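Local coordinates for protein exopolygalacturonate lyase (Vibrio vulnificus, PDB 5A29) that probably cleaves pectate by beta-elimination as a family 2 polysaccharide lyase, and carries a bound manganese ion, at residues A35-E46 with V497-F506; W181-L191 with A260-T268. All coordinates share one frame; numbering follows the deposited sequence.

Contact 1 and contact 2 sit on opposite sides of the chain's centre, their own centres about 41 Å apart and their nearest atoms about 26 Å apart. Along the chain, contact 2 is nested within the span that contact 1 closes: helix 27-46 meets the end of helix 484-500 and the hairpin of strands 501-502 and 505-506, whereas helix 170-184 with its following loop meets helix 259-272. They share no helix or strand. Contact 1 therefore joins an N-terminal helix to a hairpin late in the chain, about 450 residues on, and contact 2 joins two elements of the first half of the chain, 69 residues apart; both lie away from the manganese and tartrate sites.

Contact 1: residues A35-E46 with V497-F506; sequences AVKTYIDNVLQE and VEKRFVRGYF
Apolar contact begins at Ala35, whose CB lies over one face of the Phe501 ring in a CH-pi contact, 4.0 Å from the ring centroid. Thr38 CG2 meets the edge of the same ring in its plane, 4.0 Å from Phe501 CZ. Phe501 CG stands anti to the backbone N (chi1 -176°), which carries the ring over to helix 27-46.

Tyr39, Tyr505 and Phe506 form an aromatic cluster. The edge of Phe506 points at one face of Tyr39 in a T-shaped pair, centroids 5.2 Å apart and planes at 70°, while Val43 CG2 lies over the opposite face of Tyr39, toward its rim. Tyr39 CE1 also approaches Tyr505 CD1 to 3.7 Å, and Val43 CG2 lies 3.8 Å from Tyr505 CE1.

The partner is a beta-hairpin that directly follows helix 484-500: strands 501-502 and 505-506 are joined by a type I' turn from Val502 to Tyr505, with both Arg503 and Gly504 at positive phi. Phe501, Gly504, Tyr505 and Phe506 are the hairpin residues that touch helix 27-46.

Polar contact centres on that turn. Asn42 ND2 donates to Gly504 O at 2.9 Å, with an N-H...O angle of 164°; the acceptor lies in the amide plane, and the donor is tilted from the carbonyl plane. Glu46 OE2 makes a salt bridge with Arg66, which also donates to Arg503 O.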
loop_
_atom_site.group_PDB
_atom_site.type_symbol
_atom_site.label_atom_id
_atom_site.label_comp_id
_atom_site.label_asym_id
_atom_site.label_seq_id
_atom_site.Cartn_x
_atom_site.Cartn_y
_atom_site.Cartn_z
ATOM N N ALA A 35 0.273 25.678 -5.198
ATOM C CA ALA A 35 1.441 24.792 -4.985
ATOM C C ALA A 35 1.311 23.493 -5.799
ATOM O O ALA A 35 2.278 23.022 -6.463
ATOM C CB ALA A 35 1.622 24.465 -3.519
ATOM N N VAL A 36 0.143 22.890 -5.716
ATOM C CA VAL A 36 -0.109 21.657 -6.466
ATOM C C VAL A 36 -0.062 21.869 -7.976
ATOM O O VAL A 36 0.492 21.040 -8.746
ATOM C CB VAL A 36 -1.458 21.031 -6.009
ATOM C CG1 VAL A 36 -1.706 19.774 -6.838
ATOM C CG2 VAL A 36 -1.270 20.641 -4.513
ATOM N N LYS A 37 -0.641 22.978 -8.440
ATOM C CA LYS A 37 -0.539 23.276 -9.907
ATOM C C LYS A 37 0.919 23.461 -10.370
ATOM O O LYS A 37 1.342 22.918 -11.424
ATOM C CB LYS A 37 -1.357 24.563 -10.235
ATOM C CG LYS A 37 -1.181 25.066 -11.687
ATOM C CD LYS A 37 -2.063 26.338 -11.860
ATOM C CE LYS A 37 -2.081 26.969 -13.265
ATOM N NZ LYS A 37 -0.849 26.727 -14.065
ATOM N N THR A 38 1.731 24.122 -9.530
ATOM C CA THR A 38 3.139 24.278 -9.830
ATOM C C THR A 38 3.862 22.917 -9.892
ATOM O O THR A 38 4.656 22.639 -10.776
ATOM C CB THR A 38 3.838 25.169 -8.773
ATOM O OG1 THR A 38 3.247 26.489 -8.796
ATOM C CG2 THR A 38 5.362 25.273 -9.023
ATOM N N TYR A 39 3.605 22.088 -8.898
ATOM C CA TYR A 39 4.157 20.716 -8.906
ATOM C C TYR A 39 3.737 19.990 -10.153
ATOM O O TYR A 39 4.581 19.371 -10.838
ATOM C CB TYR A 39 3.590 20.010 -7.656
ATOM C CG TYR A 39 3.795 18.514 -7.656
ATOM C CD1 TYR A 39 5.058 17.989 -7.480
ATOM C CD2 TYR A 39 2.712 17.646 -7.813
ATOM C CE1 TYR A 39 5.259 16.616 -7.405
ATOM C CE2 TYR A 39 2.915 16.236 -7.815
ATOM C CZ TYR A 39 4.190 15.761 -7.535
ATOM O OH TYR A 39 4.463 14.406 -7.468
ATOM N N ILE A 40 2.436 20.000 -10.467
ATOM C CA ILE A 40 2.005 19.288 -11.680
ATOM C C ILE A 40 2.729 19.796 -12.930
ATOM O O ILE A 40 3.185 19.005 -13.777
ATOM C CB ILE A 40 0.464 19.326 -11.809
ATOM C CG1 ILE A 40 -0.203 18.436 -10.704
ATOM C CG2 ILE A 40 -0.038 19.034 -13.234
ATOM C CD1 ILE A 40 -1.723 18.710 -10.563
ATOM N N ASP A 41 2.837 21.132 -13.053
ATOM C CA ASP A 41 3.533 21.732 -14.203
ATOM C C ASP A 41 4.984 21.288 -14.276
ATOM O O ASP A 41 5.443 20.983 -15.343
ATOM C CB ASP A 41 3.488 23.268 -14.114
ATOM C CG ASP A 41 2.082 23.816 -14.373
ATOM O OD1 ASP A 41 1.258 23.085 -14.976
ATOM O OD2 ASP A 41 1.782 24.955 -13.942
ATOM N N ASN A 42 5.667 21.225 -13.132
ATOM C CA ASN A 42 7.036 20.767 -13.032
ATOM C C ASN A 42 7.163 19.321 -13.496
ATOM O O ASN A 42 8.019 18.994 -14.308
ATOM C CB ASN A 42 7.562 20.910 -11.603
ATOM C CG ASN A 42 7.866 22.377 -11.245
ATOM O OD1 ASN A 42 8.044 23.208 -12.161
ATOM N ND2 ASN A 42 7.952 22.691 -9.979
ATOM N N VAL A 43 6.291 18.451 -12.975
ATOM C CA VAL A 43 6.351 17.046 -13.364
ATOM C C VAL A 43 6.164 16.882 -14.847
ATOM O O VAL A 43 6.894 16.106 -15.468
ATOM C CB VAL A 43 5.286 16.225 -12.638
ATOM C CG1 VAL A 43 5.264 14.802 -13.192
ATOM C CG2 VAL A 43 5.602 16.231 -11.156
ATOM N N LEU A 44 5.159 17.544 -15.405
ATOM C CA LEU A 44 4.827 17.320 -16.833
ATOM C C LEU A 44 5.913 17.886 -17.788
ATOM O O LEU A 44 6.049 17.418 -18.943
ATOM C CB LEU A 44 3.467 17.910 -17.195
ATOM C CG LEU A 44 2.215 17.276 -16.503
ATOM C CD1 LEU A 44 0.949 18.100 -16.732
ATOM C CD2 LEU A 44 2.014 15.795 -16.834
ATOM N N GLN A 45 6.665 18.852 -17.293
ATOM C CA GLN A 45 7.832 19.450 -18.027
ATOM C C GLN A 45 9.101 18.707 -17.749
ATOM O O GLN A 45 9.675 18.113 -18.669
ATOM C CB GLN A 45 8.021 20.945 -17.650
ATOM C CG GLN A 45 9.301 21.542 -18.271
ATOM C CD GLN A 45 9.170 21.615 -19.770
ATOM O OE1 GLN A 45 8.226 22.212 -20.273
ATOM N NE2 GLN A 45 10.080 20.968 -20.506
ATOM N N GLU A 46 9.581 18.762 -16.512
ATOM C CA GLU A 46 10.849 18.190 -16.158
ATOM C C GLU A 46 10.837 16.661 -16.187
ATOM O O GLU A 46 11.907 16.038 -16.287
ATOM C CB GLU A 46 11.304 18.705 -14.809
ATOM C CG GLU A 46 11.265 20.235 -14.783
ATOM C CD GLU A 46 11.589 20.773 -13.414
ATOM O OE1 GLU A 46 11.064 20.239 -12.390
ATOM O OE2 GLU A 46 12.358 21.765 -13.370
ATOM N N VAL A 497 2.406 22.319 3.254
ATOM C CA VAL A 497 2.986 22.909 2.097
ATOM C C VAL A 497 4.289 23.613 2.517
ATOM O O VAL A 497 5.362 23.444 1.887
ATOM C CB VAL A 497 2.004 23.890 1.443
ATOM C CG1 VAL A 497 2.736 24.738 0.358
ATOM C CG2 VAL A 497 0.799 23.105 0.851
ATOM N N GLU A 498 4.233 24.329 3.633
ATOM C CA GLU A 498 5.425 25.045 4.092
ATOM C C GLU A 498 6.627 24.115 4.328
ATOM O O GLU A 498 7.709 24.420 3.834
ATOM C CB GLU A 498 5.097 25.885 5.322
ATOM C CG GLU A 498 6.284 26.456 6.070
ATOM C CD GLU A 498 5.796 27.334 7.219
ATOM O OE1 GLU A 498 5.170 26.785 8.175
ATOM O OE2 GLU A 498 5.970 28.578 7.137
ATOM N N LYS A 499 6.409 22.931 4.915
ATOM C CA LYS A 499 7.488 21.963 5.196
ATOM C C LYS A 499 7.882 21.042 4.028
ATOM O O LYS A 499 9.065 20.735 3.863
ATOM C CB LYS A 499 7.135 21.092 6.415
ATOM C CG LYS A 499 6.976 21.868 7.715
ATOM C CD LYS A 499 6.836 20.921 8.924
ATOM C CE LYS A 499 5.643 19.924 8.842
ATOM N NZ LYS A 499 5.506 18.908 9.970
ATOM N N ARG A 500 6.924 20.605 3.183
ATOM C CA ARG A 500 7.237 19.553 2.216
ATOM C C ARG A 500 7.294 20.059 0.792
ATOM O O ARG A 500 7.708 19.342 -0.059
ATOM C CB ARG A 500 6.123 18.507 2.231
ATOM C CG ARG A 500 6.023 17.916 3.640
ATOM C CD ARG A 500 5.868 16.450 3.578
ATOM N NE ARG A 500 5.765 15.896 4.920
ATOM C CZ ARG A 500 5.317 14.687 5.176
ATOM N NH1 ARG A 500 4.854 13.943 4.186
ATOM N NH2 ARG A 500 5.238 14.260 6.439
ATOM N N PHE A 501 6.762 21.242 0.510
ATOM C CA PHE A 501 6.855 21.698 -0.869
ATOM C C PHE A 501 8.226 22.454 -1.045
ATOM O O PHE A 501 8.353 23.569 -0.578
ATOM C CB PHE A 501 5.709 22.663 -1.188
ATOM C CG PHE A 501 5.650 23.123 -2.635
ATOM C CD1 PHE A 501 5.618 22.216 -3.655
ATOM C CD2 PHE A 501 5.495 24.485 -2.936
ATOM C CE1 PHE A 501 5.519 22.604 -4.983
ATOM C CE2 PHE A 501 5.422 24.909 -4.270
ATOM C CZ PHE A 501 5.417 23.957 -5.285
ATOM N N VAL A 502 9.199 21.829 -1.691
ATOM C CA VAL A 502 10.604 22.244 -1.571
ATOM C C VAL A 502 11.142 22.116 -3.006
ATOM O O VAL A 502 10.938 21.060 -3.666
ATOM C CB VAL A 502 11.392 21.260 -0.673
ATOM C CG1 VAL A 502 12.929 21.497 -0.824
ATOM C CG2 VAL A 502 11.009 21.461 0.786
ATOM N N ARG A 503 11.658 23.223 -3.551
ATOM C CA ARG A 503 12.289 23.235 -4.886
ATOM C C ARG A 503 11.301 22.725 -5.943
ATOM O O ARG A 503 11.687 22.127 -6.980
ATOM C CB ARG A 503 13.600 22.412 -4.877
ATOM C CG ARG A 503 14.703 23.060 -4.033
ATOM C CD ARG A 503 15.999 22.218 -4.125
ATOM N NE ARG A 503 15.873 20.910 -3.449
ATOM C CZ ARG A 503 15.982 20.719 -2.130
ATOM N NH1 ARG A 503 16.159 21.730 -1.296
ATOM N NH2 ARG A 503 15.906 19.487 -1.622
ATOM N N GLY A 504 10.026 23.060 -5.749
ATOM C CA GLY A 504 9.047 22.800 -6.837
ATOM C C GLY A 504 8.401 21.382 -6.778
ATOM O O GLY A 504 7.531 21.072 -7.587
ATOM N N TYR A 505 8.811 20.586 -5.783
ATOM C CA TYR A 505 8.300 19.201 -5.608
ATOM C C TYR A 505 7.946 18.942 -4.174
ATOM O O TYR A 505 8.205 19.755 -3.300
ATOM C CB TYR A 505 9.407 18.193 -6.021
ATOM C CG TYR A 505 9.608 18.205 -7.519
ATOM C CD1 TYR A 505 8.795 17.427 -8.340
ATOM C CD2 TYR A 505 10.540 19.102 -8.124
ATOM C CE1 TYR A 505 8.910 17.496 -9.712
ATOM C CE2 TYR A 505 10.636 19.185 -9.499
ATOM C CZ TYR A 505 9.860 18.354 -10.277
ATOM O OH TYR A 505 9.906 18.417 -11.636
ATOM N N PHE A 506 7.349 17.760 -3.904
ATOM C CA PHE A 506 7.042 17.392 -2.542
ATOM C C PHE A 506 8.066 16.366 -2.027
ATOM O O PHE A 506 8.267 15.329 -2.674
ATOM C CB PHE A 506 5.617 16.796 -2.486
ATOM C CG PHE A 506 4.551 17.866 -2.636
ATOM C CD1 PHE A 506 4.229 18.686 -1.551
ATOM C CD2 PHE A 506 3.962 18.091 -3.861
ATOM C CE1 PHE A 506 3.249 19.671 -1.642
ATOM C CE2 PHE A 506 3.029 19.127 -4.001
ATOM C CZ PHE A 506 2.673 19.918 -2.903
#

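Contact 2: residues W181-L191 with A260-T268; sequences WQAHVEDWQSL and AAWGQYLMT
Trp188 drives the edge of its six-membered ring against one face of Trp262, an edge-to-face pair with centroids 5.0 Å apart and planes at 79°; the closest atoms are Trp188 CE3 and Trp262 CH2, at 3.5 Å. Val185 CG1 lies over the centre of one Trp188 face, 3.5 Å above its plane. At the Trp262 edge, near the ring plane, Leu191 CD2 comes within 4.0 Å of Trp262 CZ3. The Trp181 ring meets Trp262 obliquely, its CH2 4.0 Å from Trp262 CB. The contact packs a helix and its following loop on another helix, in what is probably the alpha/alpha barrel known for polysaccharide lyase family 2.

Helix 170-184 supplies Trp181, the following loop supplies Trp188 to Leu191, and helix 259-272 answers with Trp262, Tyr265 and Leu266. The spacing of these three, i, i+3 and i+4, puts them on one helical side. Leu266 CG stands anti to its own N (chi1 180°), and Leu266 CD2 reaches 3.9 Å from Trp181 CH2. Leu191 continues the apolar seam, with CD2 3.7 Å from Tyr265 CE2 and CG at that ring's edge.

Asp187 OD1 accepts from the backbone N of both Gln189 and Ser190, the first on its anti side and the second from above the carboxylate plane. The first bond is an Asx turn and, with the second, an Asx motif; the two bonds, with Leu191 N to Asp187 O, tie the turn ahead of Leu191 together. The indole nitrogens are bonded outside the contact, Trp181 NE1 to Leu240 O and Trp262 NE1 to Arg210 O. Gln189 NE2 and Tyr265 OH share the carbonyl of Ala214, while one water donates to both Gln189 O and Tyr265 OH, 2.7 Å from the latter.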
loop_
_atom_site.group_PDB
_atom_site.type_symbol
_atom_site.label_atom_id
_atom_site.label_comp_id
_atom_site.label_asym_id
_atom_site.label_seq_id
_atom_site.Cartn_x
_atom_site.Cartn_y
_atom_site.Cartn_z
ATOM N N TRP A 181 -4.028 -12.460 -12.075
ATOM C CA TRP A 181 -4.427 -13.700 -11.361
ATOM C C TRP A 181 -3.773 -14.946 -12.023
ATOM O O TRP A 181 -3.182 -15.777 -11.348
ATOM C CB TRP A 181 -5.946 -13.821 -11.294
ATOM C CG TRP A 181 -6.555 -13.126 -10.104
ATOM C CD1 TRP A 181 -6.701 -11.734 -9.914
ATOM C CD2 TRP A 181 -7.096 -13.753 -8.936
ATOM N NE1 TRP A 181 -7.306 -11.499 -8.684
ATOM C CE2 TRP A 181 -7.578 -12.711 -8.081
ATOM C CE3 TRP A 181 -7.270 -15.114 -8.535
ATOM C CZ2 TRP A 181 -8.198 -12.980 -6.872
ATOM C CZ3 TRP A 181 -7.872 -15.384 -7.324
ATOM C CH2 TRP A 181 -8.355 -14.326 -6.503
ATOM N N GLN A 182 -3.856 -15.037 -13.345
ATOM C CA GLN A 182 -3.318 -16.223 -14.071
ATOM C C GLN A 182 -1.813 -16.375 -13.845
ATOM O O GLN A 182 -1.310 -17.460 -13.614
ATOM C CB GLN A 182 -3.709 -16.084 -15.580
ATOM C CG GLN A 182 -2.990 -17.071 -16.520
ATOM C CD GLN A 182 -3.614 -18.478 -16.453
ATOM O OE1 GLN A 182 -4.456 -18.736 -15.618
ATOM N NE2 GLN A 182 -3.168 -19.385 -17.311
ATOM N N ALA A 183 -1.061 -15.281 -13.793
ATOM C CA ALA A 183 0.362 -15.370 -13.652
ATOM C C ALA A 183 0.798 -15.553 -12.224
ATOM O O ALA A 183 1.889 -15.982 -12.006
ATOM C CB ALA A 183 1.046 -14.108 -14.228
ATOM N N HIS A 184 0.002 -15.141 -11.254
ATOM C CA HIS A 184 0.514 -15.209 -9.866
ATOM C C HIS A 184 -0.084 -16.340 -9.041
ATOM O O HIS A 184 0.539 -16.763 -8.078
ATOM C CB HIS A 184 0.302 -13.838 -9.179
ATOM C CG HIS A 184 1.202 -12.788 -9.743
ATOM N ND1 HIS A 184 2.385 -12.427 -9.122
ATOM C CD2 HIS A 184 1.106 -12.031 -10.871
ATOM C CE1 HIS A 184 2.995 -11.510 -9.868
ATOM N NE2 HIS A 184 2.242 -11.247 -10.925
ATOM N N VAL A 185 -1.246 -16.862 -9.431
ATOM C CA VAL A 185 -1.840 -17.963 -8.608
ATOM C C VAL A 185 -1.132 -19.282 -9.050
ATOM O O VAL A 185 -1.202 -19.689 -10.215
ATOM C CB VAL A 185 -3.369 -18.070 -8.744
ATOM C CG1 VAL A 185 -3.863 -19.360 -8.059
ATOM C CG2 VAL A 185 -4.057 -16.866 -8.078
ATOM N N GLU A 186 -0.360 -19.880 -8.158
ATOM C CA GLU A 186 0.390 -21.049 -8.529
ATOM C C GLU A 186 -0.496 -22.296 -8.392
ATOM O O GLU A 186 -0.217 -23.301 -9.029
ATOM C CB GLU A 186 1.563 -21.250 -7.601
ATOM C CG GLU A 186 2.631 -20.184 -7.799
ATOM C CD GLU A 186 3.911 -20.468 -7.053
ATOM O OE1 GLU A 186 3.968 -21.457 -6.301
ATOM O OE2 GLU A 186 4.868 -19.687 -7.236
ATOM N N ASP A 187 -1.486 -22.258 -7.514
ATOM C CA ASP A 187 -2.198 -23.503 -7.153
ATOM C C ASP A 187 -3.588 -23.074 -6.830
ATOM O O ASP A 187 -3.789 -22.326 -5.906
ATOM C CB ASP A 187 -1.523 -24.071 -5.889
ATOM C CG ASP A 187 -2.111 -25.403 -5.404
ATOM O OD1 ASP A 187 -3.336 -25.650 -5.448
ATOM O OD2 ASP A 187 -1.323 -26.173 -4.814
ATOM N N TRP A 188 -4.556 -23.537 -7.612
ATOM C CA TRP A 188 -5.953 -23.137 -7.380
ATOM C C TRP A 188 -6.699 -23.806 -6.240
ATOM O O TRP A 188 -7.907 -23.593 -6.078
ATOM C CB TRP A 188 -6.733 -23.288 -8.690
ATOM C CG TRP A 188 -6.186 -22.330 -9.685
ATOM C CD1 TRP A 188 -5.177 -22.533 -10.592
ATOM C CD2 TRP A 188 -6.607 -20.975 -9.837
ATOM N NE1 TRP A 188 -4.935 -21.347 -11.302
ATOM C CE2 TRP A 188 -5.816 -20.394 -10.865
ATOM C CE3 TRP A 188 -7.594 -20.203 -9.217
ATOM C CZ2 TRP A 188 -5.989 -19.069 -11.302
ATOM C CZ3 TRP A 188 -7.744 -18.868 -9.612
ATOM C CH2 TRP A 188 -6.924 -18.312 -10.668
ATOM N N GLN A 189 -6.008 -24.635 -5.461
ATOM C CA GLN A 189 -6.631 -25.121 -4.223
ATOM C C GLN A 189 -5.935 -24.560 -2.988
ATOM O O GLN A 189 -6.599 -24.263 -2.006
ATOM C CB GLN A 189 -6.780 -26.674 -4.178
ATOM C CG GLN A 189 -6.976 -27.321 -2.791
ATOM C CD GLN A 189 -8.369 -27.168 -2.139
ATOM O OE1 GLN A 189 -9.102 -28.175 -1.988
ATOM N NE2 GLN A 189 -8.695 -25.949 -1.632
ATOM N N SER A 190 -4.623 -24.366 -3.026
ATOM C CA SER A 190 -3.964 -23.829 -1.819
ATOM C C SER A 190 -3.898 -22.303 -1.861
ATOM O O SER A 190 -3.603 -21.672 -0.833
ATOM C CB SER A 190 -2.541 -24.389 -1.768
ATOM O OG SER A 190 -1.811 -23.880 -2.847
ATOM N N LEU A 191 -4.056 -21.752 -3.072
ATOM C CA LEU A 191 -3.946 -20.281 -3.335
ATOM C C LEU A 191 -2.576 -19.752 -2.944
ATOM O O LEU A 191 -2.421 -18.571 -2.580
ATOM C CB LEU A 191 -5.115 -19.503 -2.671
ATOM C CG LEU A 191 -6.378 -19.341 -3.534
ATOM C CD1 LEU A 191 -6.095 -18.504 -4.763
ATOM C CD2 LEU A 191 -6.856 -20.724 -4.015
ATOM N N ALA A 260 -15.817 -11.814 -8.604
ATOM C CA ALA A 260 -16.201 -11.458 -7.262
ATOM C C ALA A 260 -16.199 -12.702 -6.362
ATOM O O ALA A 260 -15.814 -12.631 -5.173
ATOM C CB ALA A 260 -17.576 -10.784 -7.206
ATOM N N ALA A 261 -16.693 -13.834 -6.875
ATOM C CA ALA A 261 -16.599 -15.076 -6.091
ATOM C C ALA A 261 -15.120 -15.451 -5.688
ATOM O O ALA A 261 -14.888 -15.924 -4.557
ATOM C CB ALA A 261 -17.345 -16.288 -6.825
ATOM N N TRP A 262 -14.160 -15.292 -6.587
ATOM C CA TRP A 262 -12.749 -15.671 -6.304
ATOM C C TRP A 262 -12.127 -14.633 -5.349
ATOM O O TRP A 262 -11.420 -14.988 -4.414
ATOM C CB TRP A 262 -11.951 -15.662 -7.579
ATOM C CG TRP A 262 -11.986 -17.068 -8.154
ATOM C CD1 TRP A 262 -12.744 -17.521 -9.227
ATOM C CD2 TRP A 262 -11.313 -18.199 -7.611
ATOM N NE1 TRP A 262 -12.529 -18.878 -9.396
ATOM C CE2 TRP A 262 -11.669 -19.331 -8.428
ATOM C CE3 TRP A 262 -10.462 -18.386 -6.508
ATOM C CZ2 TRP A 262 -11.193 -20.635 -8.171
ATOM C CZ3 TRP A 262 -9.968 -19.685 -6.245
ATOM C CH2 TRP A 262 -10.348 -20.804 -7.094
ATOM N N GLY A 263 -12.471 -13.359 -5.563
ATOM C CA GLY A 263 -12.073 -12.312 -4.547
ATOM C C GLY A 263 -12.626 -12.611 -3.171
ATOM O O GLY A 263 -11.891 -12.524 -2.126
ATOM N N GLN A 264 -13.919 -12.992 -3.103
ATOM C CA GLN A 264 -14.518 -13.332 -1.853
ATOM C C GLN A 264 -13.826 -14.579 -1.210
ATOM O O GLN A 264 -13.593 -14.596 0.001
ATOM C CB GLN A 264 -16.027 -13.612 -2.012
ATOM C CG GLN A 264 -16.710 -13.998 -0.732
ATOM C CD GLN A 264 -18.170 -14.388 -0.967
ATOM O OE1 GLN A 264 -18.468 -15.264 -1.770
ATOM N NE2 GLN A 264 -19.063 -13.761 -0.240
ATOM N N TYR A 265 -13.562 -15.599 -2.007
ATOM C CA TYR A 265 -12.946 -16.851 -1.439
ATOM C C TYR A 265 -11.594 -16.477 -0.789
ATOM O O TYR A 265 -11.277 -16.873 0.332
ATOM C CB TYR A 265 -12.742 -17.851 -2.561
ATOM C CG TYR A 265 -11.952 -19.070 -2.109
ATOM C CD1 TYR A 265 -12.576 -20.079 -1.325
ATOM C CD2 TYR A 265 -10.582 -19.158 -2.352
ATOM C CE1 TYR A 265 -11.842 -21.186 -0.856
ATOM C CE2 TYR A 265 -9.839 -20.241 -1.879
ATOM C CZ TYR A 265 -10.482 -21.271 -1.148
ATOM O OH TYR A 265 -9.720 -22.376 -0.683
ATOM N N LEU A 266 -10.773 -15.770 -1.555
ATOM C CA LEU A 266 -9.419 -15.426 -1.076
ATOM C C LEU A 266 -9.481 -14.542 0.167
ATOM O O LEU A 266 -8.831 -14.795 1.195
ATOM C CB LEU A 266 -8.617 -14.794 -2.225
ATOM C CG LEU A 266 -7.170 -14.377 -1.892
ATOM C CD1 LEU A 266 -6.329 -15.557 -1.309
ATOM C CD2 LEU A 266 -6.498 -13.858 -3.156
ATOM N N MET A 267 -10.311 -13.507 0.144
ATOM C CA MET A 267 -10.484 -12.650 1.338
ATOM C C MET A 267 -10.939 -13.460 2.575
ATOM O O MET A 267 -10.467 -13.256 3.725
ATOM C CB MET A 267 -11.473 -11.517 1.041
ATOM C CG MET A 267 -11.726 -10.607 2.213
ATOM S SD MET A 267 -13.010 -9.316 1.911
ATOM C CE MET A 267 -12.378 -8.495 0.490
ATOM N N THR A 268 -11.871 -14.391 2.341
ATOM C CA THR A 268 -12.429 -15.201 3.424
ATOM C C THR A 268 -11.381 -16.126 4.076
ATOM O O THR A 268 -11.516 -16.428 5.246
ATOM C CB THR A 268 -13.564 -16.099 2.803
ATOM O OG1 THR A 268 -14.643 -15.212 2.508
ATOM C CG2 THR A 268 -14.097 -17.063 3.827
HETATM O O HOH W 1 -7.118 -22.150 -0.161
#